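Local coordinates for ribonuclease mar1, putative (Trypanosoma cruzi, PDB 1YZV), which is of undetermined function but belongs to the isochorismatase family and probably acts as a hydrolase of that superfamily, at residues 140-145 and 155-160. Residues are numbered along the deposited sequence; the frame is centred on the assembly and turned at random.
Sequences IAVDGC and TAIQLM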
# COMPACT_ATOMS: atom_id res chain seq x y z
N ILE A 140 -6.82 10.21 -9.98
CA ILE A 140 -5.59 10.36 -10.71
C ILE A 140 -5.58 9.27 -11.82
O ILE A 140 -5.72 8.09 -11.52
CB ILE A 140 -4.36 10.21 -9.77
CG1 ILE A 140 -4.47 11.07 -8.52
CG2 ILE A 140 -3.06 10.47 -10.51
CD1 ILE A 140 -4.59 12.51 -8.78
N ALA A 141 -5.27 9.65 -13.06
CA ALA A 141 -5.03 8.66 -14.12
C ALA A 141 -3.55 8.40 -14.17
O ALA A 141 -2.81 9.11 -14.85
CB ALA A 141 -5.53 9.16 -15.47
N VAL A 142 -3.10 7.40 -13.43
CA VAL A 142 -1.66 7.18 -13.27
C VAL A 142 -0.90 6.98 -14.58
O VAL A 142 0.30 7.36 -14.70
CB VAL A 142 -1.36 6.02 -12.24
CG1 VAL A 142 -1.84 4.66 -12.69
CG2 VAL A 142 0.16 5.95 -11.87
N ASP A 143 -1.55 6.32 -15.54
CA ASP A 143 -0.96 6.05 -16.87
C ASP A 143 -0.73 7.30 -17.71
O ASP A 143 0.05 7.25 -18.66
CB ASP A 143 -1.75 4.97 -17.69
CG ASP A 143 -3.25 5.32 -17.93
OD1 ASP A 143 -3.90 5.83 -17.00
OD2 ASP A 143 -3.82 4.96 -19.02
N GLY A 144 -1.29 8.43 -17.27
CA GLY A 144 -1.09 9.75 -17.89
C GLY A 144 -0.31 10.73 -16.99
O GLY A 144 -0.33 11.94 -17.21
N CYS A 145 0.31 10.20 -15.94
CA CYS A 145 1.19 10.95 -15.03
C CYS A 145 2.64 10.56 -15.16
O CYS A 145 2.97 9.40 -15.44
CB CYS A 145 0.75 10.77 -13.55
SG CYS A 145 -0.82 11.46 -13.16
N THR A 155 6.66 7.41 -5.47
CA THR A 155 6.42 7.82 -4.07
C THR A 155 5.21 8.72 -3.93
O THR A 155 4.35 8.47 -3.06
CB THR A 155 7.65 8.49 -3.48
OG1 THR A 155 8.74 7.59 -3.56
CG2 THR A 155 7.45 8.88 -2.00
N ALA A 156 5.02 9.63 -4.89
CA ALA A 156 3.85 10.48 -4.91
C ALA A 156 2.54 9.76 -5.25
O ALA A 156 1.48 10.04 -4.67
CB ALA A 156 4.06 11.63 -5.84
N ILE A 157 2.60 8.80 -6.16
CA ILE A 157 1.42 7.99 -6.44
C ILE A 157 1.01 7.28 -5.14
O ILE A 157 -0.17 7.22 -4.80
CB ILE A 157 1.71 6.95 -7.55
CG1 ILE A 157 1.83 7.64 -8.92
CG2 ILE A 157 0.62 5.85 -7.59
CD1 ILE A 157 0.66 8.47 -9.34
N GLN A 158 1.98 6.64 -4.51
CA GLN A 158 1.76 5.95 -3.23
C GLN A 158 1.21 6.85 -2.16
O GLN A 158 0.29 6.45 -1.44
CB GLN A 158 3.05 5.32 -2.75
CG GLN A 158 3.46 4.19 -3.67
CD GLN A 158 4.82 3.60 -3.34
OE1 GLN A 158 5.62 4.19 -2.58
NE2 GLN A 158 5.17 2.57 -4.08
N LEU A 159 1.65 8.11 -2.14
CA LEU A 159 1.09 9.08 -1.19
C LEU A 159 -0.41 9.33 -1.47
O LEU A 159 -1.26 9.17 -0.58
CB LEU A 159 1.89 10.38 -1.26
CG LEU A 159 1.47 11.57 -0.38
CD1 LEU A 159 1.09 11.10 1.01
CD2 LEU A 159 2.68 12.51 -0.36
N MET A 160 -0.73 9.58 -2.73
CA MET A 160 -2.10 9.78 -3.15
C MET A 160 -3.00 8.56 -2.95
O MET A 160 -4.14 8.72 -2.54
CB MET A 160 -2.16 10.27 -4.57
CG MET A 160 -1.58 11.62 -4.68
SD MET A 160 -1.73 12.45 -6.26
CE MET A 160 -0.49 11.63 -7.22
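Val142 and Ile157 meet through methyl groups where the strand carrying 140-145 faces the helix carrying 155-160. The two side chains run at about a right angle to each other. Ile157 can be followed outward from CB, which leaves the helix flank without aiming straight at the strand. Ile157 CG2 lies anti to the backbone N and stays 4.3 Å from Val142 CG2, a looser approach. The other branch makes the closer contacts: CG1 stands anti to the carbonyl carbon (chi1 -72°) and reaches 3.8 Å from Val142 CG2. At the tip, CD1 comes to 3.6 Å from the same Val142 CG2 methyl, and it lies a looser 4.4 Å from Ile140 CG2. The end of Ile157 therefore spans from Val142 to Ile140, and the nearer contact is with Val142.

One helical turn on, Met160 meets Ile140, again with the side chains crossing at about a right angle. The methionine is extended as far as its sulfur and then bends (chi3 -76°). Met160 SD sits 3.8 Å from Ile140 CG1 and 3.8 Å from Ile140 CD1, so the sulfur rests against the longer branch of the isoleucine. This part of the interface is apolar and buried.

From Ala141 to Cys145 the chain turns a corner through two overlapping type I beta turns, and Val142 lies within both. Gly144 N bonds to Ala141 O at 2.9 Å, and Cys145 N to Val142 O at 3.1 Å. Ile170 of the neighbouring strand touches Ile140, Val142 and Met160, while Thr155 of the third subunit packs on Val142. The contact is the strand-to-helix packing of a beta-alpha-beta unit, 137-146, 150-161 and 168-171, in the parallel-sheet alpha/beta fold of the isochorismatase family.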